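Local coordinates for protein RpfR (Cronobacter turicensis, PDB 6DGG) that contains a PAS domain, a fold that commonly serves in sensing, and holds a lauric acid molecule in its pocket, at residues T60-N65 / I100-S105. Numbering follows the deposited sequence.
Sequences TGFFRN and IFLICS
The carbonyl oxygen of Ile-100 meets the outer edge of the Phe-63 ring, lying near the ring plane 3.4 Å from CE2 and almost as near to CZ. The approach brings the partly negative oxygen to the slightly positive C-H rim of the aromatic ring, a weak electrostatic match at most; the two segments share no hydrogen bond. Farther round the same ring, CE1 of Phe-63 rests 4.0 Å from Leu-102 CB, so this one phenyl group spans from the backbone of Ile-100 to the root of the leucine. The CB of Phe-63 does not aim directly at the other segment; the end of the side chain comes nearer. Phe-62 takes the other part of Leu-102. Its CG stands anti to the backbone N (chi1 180°), and CE2 approaches Leu-102 CD1 to 3.7 Å, with CD2 and CZ a little more distant from that methyl. Leu-102 therefore meets Phe-63 at CB and Phe-62 at CD1. In the antiparallel sheet of this PAS fold, strand 102-108 is the central strand, paired with 9-13 and 80-90, and the contact joins the loop leading into this strand, and Leu-102 on it, to the last turns of helix 49-65. Phe-90 extends the aromatic group, meeting Phe-63 edge-to-face and also packing on the Phe-62 ring, which Tyr-69 of the lauric acid pocket touches as well. The side chain of Leu-102 is about 5 Å from the lauric acid, while Cys-104, two residues on, touches the ligand. Beside this packing, Ile-100 CG1 sits 3.7 Å above one face of the Phe-101 ring, offset toward its rim, and the CB atoms of both residues point away from the helix.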
ATOM      1  N   THR A  60      -1.732 -11.384  -5.255  1.00 11.07           N
ATOM      2  CA  THR A  60      -1.581 -12.827  -5.376  1.00 10.79           C
ATOM      3  C   THR A  60      -1.012 -13.209  -6.737  1.00 12.29           C
ATOM      4  O   THR A  60      -0.148 -14.085  -6.829  1.00 13.20           O
ATOM      5  CB  THR A  60      -2.932 -13.493  -5.141  1.00 14.48           C
ATOM      6  OG1 THR A  60      -3.446 -13.071  -3.874  1.00 15.30           O
ATOM      7  CG2 THR A  60      -2.808 -15.011  -5.144  1.00 14.22           C
ATOM      8  N   GLY A  61      -1.488 -12.568  -7.806  1.00 10.08           N
ATOM      9  CA  GLY A  61      -0.927 -12.842  -9.116  1.00 10.69           C
ATOM     10  C   GLY A  61       0.523 -12.416  -9.224  1.00 11.55           C
ATOM     11  O   GLY A  61       1.345 -13.120  -9.815  1.00 14.17           O
ATOM     12  N   PHE A  62       0.855 -11.255  -8.652  1.00 10.27           N
ATOM     13  CA  PHE A  62       2.229 -10.765  -8.677  1.00 10.01           C
ATOM     14  C   PHE A  62       3.170 -11.761  -8.021  1.00 11.71           C
ATOM     15  O   PHE A  62       4.265 -12.023  -8.531  1.00 11.80           O
ATOM     16  CB  PHE A  62       2.305  -9.413  -7.961  1.00 10.76           C
ATOM     17  CG  PHE A  62       3.685  -8.819  -7.922  1.00 12.19           C
ATOM     18  CD1 PHE A  62       4.233  -8.216  -9.041  1.00 13.99           C
ATOM     19  CD2 PHE A  62       4.443  -8.871  -6.759  1.00 14.69           C
ATOM     20  CE1 PHE A  62       5.507  -7.679  -9.005  1.00 16.38           C
ATOM     21  CE2 PHE A  62       5.722  -8.331  -6.721  1.00 14.33           C
ATOM     22  CZ  PHE A  62       6.252  -7.739  -7.846  1.00 15.85           C
ATOM     23  N   PHE A  63       2.757 -12.342  -6.894  1.00 10.02           N
ATOM     24  CA  PHE A  63       3.627 -13.299  -6.215  1.00 11.30           C
ATOM     25  C   PHE A  63       3.807 -14.581  -7.009  1.00 11.81           C
ATOM     26  O   PHE A  63       4.813 -15.279  -6.824  1.00 13.67           O
ATOM     27  CB  PHE A  63       3.150 -13.560  -4.782  1.00 11.74           C
ATOM     28  CG  PHE A  63       3.728 -12.595  -3.785  1.00 12.71           C
ATOM     29  CD1 PHE A  63       3.154 -11.352  -3.581  1.00 12.53           C
ATOM     30  CD2 PHE A  63       4.869 -12.921  -3.082  1.00 12.80           C
ATOM     31  CE1 PHE A  63       3.706 -10.455  -2.682  1.00  9.85           C
ATOM     32  CE2 PHE A  63       5.428 -12.035  -2.184  1.00 13.39           C
ATOM     33  CZ  PHE A  63       4.847 -10.804  -1.975  1.00 11.76           C
ATOM     34  N   ARG A  64       2.875 -14.895  -7.908  1.00 11.98           N
ATOM     35  CA  ARG A  64       3.032 -16.066  -8.757  1.00 14.61           C
ATOM     36  C   ARG A  64       4.023 -15.804  -9.884  1.00 15.81           C
ATOM     37  O   ARG A  64       5.009 -16.531 -10.036  1.00 17.05           O
ATOM     38  CB  ARG A  64       1.681 -16.493  -9.325  1.00 13.53           C
ATOM     39  CG  ARG A  64       1.784 -17.711 -10.219  1.00 16.22           C
ATOM     40  CD  ARG A  64       0.423 -18.205 -10.660  1.00 17.73           C
ATOM     41  NE  ARG A  64       0.554 -19.289 -11.625  1.00 20.73           N
ATOM     42  CZ  ARG A  64       0.722 -20.570 -11.303  1.00 47.42           C
ATOM     43  NH1 ARG A  64       0.838 -21.484 -12.262  1.00 42.94           N
ATOM     44  NH2 ARG A  64       0.770 -20.946 -10.031  1.00 29.63           N
ATOM     45  N   ASN A  65       3.790 -14.759 -10.684  1.00 15.58           N
ATOM     46  CA  ASN A  65       4.585 -14.583 -11.895  1.00 27.83           C
ATOM     47  C   ASN A  65       4.699 -13.119 -12.294  1.00 30.46           C
ATOM     48  O   ASN A  65       4.880 -12.813 -13.479  1.00 31.80           O
ATOM     49  CB  ASN A  65       3.996 -15.408 -13.053  1.00 29.09           C
ATOM     50  CG  ASN A  65       2.511 -15.148 -13.274  1.00 33.61           C
ATOM     51  OD1 ASN A  65       1.934 -14.212 -12.719  1.00 35.55           O
ATOM     52  ND2 ASN A  65       1.892 -15.976 -14.103  1.00 37.56           N
ATOM     53  N   ILE A 100       9.856 -12.417  -0.732  1.00 15.90           N
ATOM     54  CA  ILE A 100       8.633 -12.567   0.052  1.00 16.52           C
ATOM     55  C   ILE A 100       7.947 -11.248   0.350  1.00 14.16           C
ATOM     56  O   ILE A 100       6.822 -11.263   0.872  1.00 14.06           O
ATOM     57  CB  ILE A 100       8.868 -13.367   1.349  1.00 18.69           C
ATOM     58  CG1 ILE A 100      10.034 -12.773   2.143  1.00 21.69           C
ATOM     59  CG2 ILE A 100       9.105 -14.831   1.007  1.00 35.53           C
ATOM     60  CD1 ILE A 100      10.320 -13.490   3.458  1.00 41.69           C
ATOM     61  N   PHE A 101       8.558 -10.111   0.027  1.00 13.16           N
ATOM     62  CA  PHE A 101       7.967  -8.813   0.307  1.00 11.86           C
ATOM     63  C   PHE A 101       7.826  -7.986  -0.962  1.00 10.78           C
ATOM     64  O   PHE A 101       8.691  -8.012  -1.846  1.00 10.86           O
ATOM     65  CB  PHE A 101       8.781  -8.046   1.346  1.00 12.27           C
ATOM     66  CG  PHE A 101       8.847  -8.733   2.662  1.00 13.75           C
ATOM     67  CD1 PHE A 101       7.692  -8.993   3.371  1.00 19.98           C
ATOM     68  CD2 PHE A 101      10.055  -9.148   3.187  1.00 16.43           C
ATOM     69  CE1 PHE A 101       7.738  -9.637   4.588  1.00 20.79           C
ATOM     70  CE2 PHE A 101      10.107  -9.798   4.403  1.00 23.30           C
ATOM     71  CZ  PHE A 101       8.945 -10.041   5.104  1.00 23.65           C
ATOM     72  N   LEU A 102       6.728  -7.244  -1.017  1.00  9.51           N
ATOM     73  CA  LEU A 102       6.378  -6.351  -2.113  1.00  8.38           C
ATOM     74  C   LEU A 102       6.483  -4.927  -1.587  1.00  7.88           C
ATOM     75  O   LEU A 102       5.891  -4.608  -0.546  1.00  9.08           O
ATOM     76  CB  LEU A 102       4.943  -6.661  -2.555  1.00  8.10           C
ATOM     77  CG  LEU A 102       4.195  -5.635  -3.392  1.00  7.06           C
ATOM     78  CD1 LEU A 102       4.913  -5.406  -4.692  1.00 13.47           C
ATOM     79  CD2 LEU A 102       2.760  -6.086  -3.630  1.00 10.83           C
ATOM     80  N   ILE A 103       7.275  -4.093  -2.266  1.00  7.39           N
ATOM     81  CA  ILE A 103       7.394  -2.677  -1.931  1.00  7.46           C
ATOM     82  C   ILE A 103       6.373  -1.921  -2.766  1.00  6.23           C
ATOM     83  O   ILE A 103       6.412  -1.978  -4.000  1.00  6.92           O
ATOM     84  CB  ILE A 103       8.804  -2.146  -2.223  1.00  8.49           C
ATOM     85  CG1 ILE A 103       9.870  -2.895  -1.437  1.00 10.65           C
ATOM     86  CG2 ILE A 103       8.897  -0.653  -1.880  1.00  7.70           C
ATOM     87  CD1 ILE A 103      11.259  -2.652  -1.992  1.00  9.84           C
ATOM     88  N   CYS A 104       5.471  -1.202  -2.108  1.00  6.72           N
ATOM     89  CA  CYS A 104       4.479  -0.369  -2.781  1.00  5.71           C
ATOM     90  C   CYS A 104       4.847   1.094  -2.570  1.00  5.71           C
ATOM     91  O   CYS A 104       4.824   1.588  -1.441  1.00  8.49           O
ATOM     92  CB  CYS A 104       3.076  -0.654  -2.256  1.00  7.00           C
ATOM     93  SG  CYS A 104       2.638  -2.402  -2.379  1.00  8.73           S
ATOM     94  N   SER A 105       5.166   1.787  -3.657  1.00  7.49           N
ATOM     95  CA  SER A 105       5.657   3.159  -3.609  0.74  4.84           C
ATOM     96  C   SER A 105       4.587   4.064  -4.223  1.00  7.35           C
ATOM     97  O   SER A 105       4.450   4.127  -5.453  1.00  7.36           O
ATOM     98  CB  SER A 105       6.985   3.240  -4.357  0.74  7.23           C
ATOM     99  OG  SER A 105       7.459   4.568  -4.476  0.74  8.24           O
TER